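Local atomic coordinates of lectin 2 (Agrocybe aegerita, PDB entry 4TQJ), a protein that binds carbohydrate as a fungal lectin that specifically recognises non-reducing terminal N-acetylglucosamine. Residues T180-D186 / S198-G202. The protein carries 1 engineered substitution. Sequence-based numbering, arbitrary orientation.
Sequences TGNGHLD and SRNNG
Asn200 is held at both its backbone N and O by segment 180-186. Its backbone N donates to Asp186 OD1 at 2.8 Å, on the anti side of the carboxylate. Its backbone O accepts from Asn182 ND2 at 2.9 Å, almost straight out from the carbonyl and close to the plane of the Asn182 amide. The side chain adds a third bond. With CG anti to the backbone N (chi1 -176°), the amide carbon packs against His184 CB, and ND2 donates to Leu185 O at 2.9 Å. The same ND2 also donates to Ile123 O.

Each loop is shaped by an Asx turn. Asn182 OD1 accepts from His184 N, and Asn200 OD1 accepts from Gly202 N at 2.8 Å. In the ring plane, His184 ND1 donates to Asn182 O. The second carboxylate oxygen, Asp186 OD2, takes Thr180 N at 3.0 Å and also Val179 N. Asp186 thus ties its own loop closed while holding Asn200.

The chain is a beta-propeller, and this pair lies in a blade matched by an FG-GAP-like repeat. The loop between strands 173-177 and 186-190 meets the loop that follows strand 195-198.

Two carbon groups pack over flat polar groups. Gly202 CA sits over one face of the His184 ring, 3.9 Å from its centroid, a CH-pi contact. Thr180 CG2 lies over the centre of the Arg199 guanidinium, 3.7 Å from CZ, where the bend at chi3 (78°) folds the arginine back over the methyl.

Two waters bridge the segments. One joins Asn182 ND2 to Asn201 O; the other links His184 NE2 and Gly202 O.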
loop_
_atom_site.group_PDB
_atom_site.type_symbol
_atom_site.label_atom_id
_atom_site.label_comp_id
_atom_site.label_asym_id
_atom_site.label_seq_id
_atom_site.Cartn_x
_atom_site.Cartn_y
_atom_site.Cartn_z
ATOM N N THR A 180 -29.053 -5.639 0.382
ATOM C CA THR A 180 -30.108 -4.825 -0.238
ATOM C C THR A 180 -29.651 -4.176 -1.531
ATOM O O THR A 180 -30.476 -3.763 -2.344
ATOM C CB THR A 180 -30.617 -3.700 0.673
ATOM O OG1 THR A 180 -29.561 -2.761 0.911
ATOM C CG2 THR A 180 -31.139 -4.254 1.992
ATOM N N GLY A 181 -28.340 -4.060 -1.710
ATOM C CA GLY A 181 -27.783 -3.453 -2.907
ATOM C C GLY A 181 -27.630 -1.940 -2.867
ATOM O O GLY A 181 -27.543 -1.306 -3.915
ATOM N N ASN A 182 -27.591 -1.349 -1.672
ATOM C CA ASN A 182 -27.465 0.112 -1.569
ATOM C C ASN A 182 -26.075 0.569 -1.144
ATOM O O ASN A 182 -25.893 1.715 -0.735
ATOM C CB ASN A 182 -28.533 0.704 -0.636
ATOM C CG ASN A 182 -28.284 0.373 0.825
ATOM O OD1 ASN A 182 -27.451 -0.467 1.146
ATOM N ND2 ASN A 182 -29.015 1.029 1.718
ATOM N N GLY A 183 -25.100 -0.333 -1.245
ATOM C CA GLY A 183 -23.724 -0.012 -0.930
ATOM C C GLY A 183 -23.391 -0.062 0.552
ATOM O O GLY A 183 -22.216 -0.063 0.924
ATOM N N HIS A 184 -24.419 -0.096 1.395
ATOM C CA HIS A 184 -24.241 -0.074 2.842
ATOM C C HIS A 184 -24.374 -1.468 3.452
ATOM O O HIS A 184 -25.129 -2.311 2.954
ATOM C CB HIS A 184 -25.255 0.876 3.489
ATOM C CG HIS A 184 -24.972 2.327 3.242
ATOM N ND1 HIS A 184 -25.013 2.892 1.982
ATOM C CD2 HIS A 184 -24.639 3.327 4.092
ATOM C CE1 HIS A 184 -24.716 4.177 2.069
ATOM N NE2 HIS A 184 -24.487 4.466 3.338
ATOM N N LEU A 185 -23.652 -1.706 4.546
ATOM C CA LEU A 185 -23.668 -3.014 5.200
ATOM C C LEU A 185 -24.957 -3.280 5.974
ATOM O O LEU A 185 -25.296 -2.539 6.890
ATOM C CB LEU A 185 -22.485 -3.137 6.149
ATOM C CG LEU A 185 -21.109 -3.208 5.493
ATOM C CD1 LEU A 185 -20.027 -3.181 6.553
ATOM C CD2 LEU A 185 -20.991 -4.448 4.632
ATOM N N ASP A 186 -25.657 -4.356 5.626
ATOM C CA ASP A 186 -26.869 -4.733 6.350
ATOM C C ASP A 186 -26.559 -5.780 7.410
ATOM O O ASP A 186 -25.451 -6.308 7.448
ATOM C CB ASP A 186 -27.906 -5.270 5.373
ATOM C CG ASP A 186 -28.049 -4.379 4.162
ATOM O OD1 ASP A 186 -28.302 -3.171 4.366
ATOM O OD2 ASP A 186 -27.870 -4.874 3.029
ATOM N N SER A 198 -31.792 -7.066 8.480
ATOM C CA SER A 198 -32.173 -5.703 8.830
ATOM C C SER A 198 -31.431 -4.759 7.917
ATOM O O SER A 198 -30.201 -4.672 7.977
ATOM C CB SER A 198 -31.822 -5.367 10.272
ATOM O OG SER A 198 -32.803 -5.873 11.135
ATOM N N ARG A 199 -32.181 -4.051 7.083
ATOM C CA ARG A 199 -31.599 -3.196 6.064
ATOM C C ARG A 199 -30.947 -1.995 6.708
ATOM O O ARG A 199 -31.535 -1.345 7.573
ATOM C CB ARG A 199 -32.679 -2.699 5.100
ATOM C CG ARG A 199 -33.735 -3.730 4.774
ATOM C CD ARG A 199 -34.942 -3.103 4.077
ATOM N NE ARG A 199 -34.664 -2.833 2.671
ATOM C CZ ARG A 199 -34.762 -3.744 1.708
ATOM N NH1 ARG A 199 -35.136 -4.986 2.005
ATOM N NH2 ARG A 199 -34.483 -3.416 0.451
ATOM N N ASN A 200 -29.732 -1.706 6.273
ATOM C CA ASN A 200 -29.062 -0.470 6.625
ATOM C C ASN A 200 -29.651 0.640 5.774
ATOM O O ASN A 200 -29.548 0.609 4.554
ATOM C CB ASN A 200 -27.566 -0.613 6.363
ATOM C CG ASN A 200 -26.774 0.598 6.795
ATOM O OD1 ASN A 200 -27.252 1.731 6.739
ATOM N ND2 ASN A 200 -25.545 0.364 7.203
ATOM N N ASN A 201 -30.296 1.611 6.409
ATOM C CA ASN A 201 -30.973 2.659 5.654
ATOM C C ASN A 201 -30.019 3.628 4.967
ATOM O O ASN A 201 -30.373 4.235 3.959
ATOM C CB ASN A 201 -31.988 3.399 6.530
ATOM C CG ASN A 201 -33.212 2.558 6.820
ATOM O OD1 ASN A 201 -33.777 1.944 5.913
ATOM N ND2 ASN A 201 -33.608 2.493 8.085
ATOM N N GLY A 202 -28.808 3.748 5.507
ATOM C CA GLY A 202 -27.804 4.658 4.978
ATOM C C GLY A 202 -27.422 5.734 5.980
ATOM O O GLY A 202 -26.320 6.298 5.932
HETATM O O HOH W 1 -30.327 3.488 0.922
HETATM O O HOH W 2 -24.733 7.036 3.638
#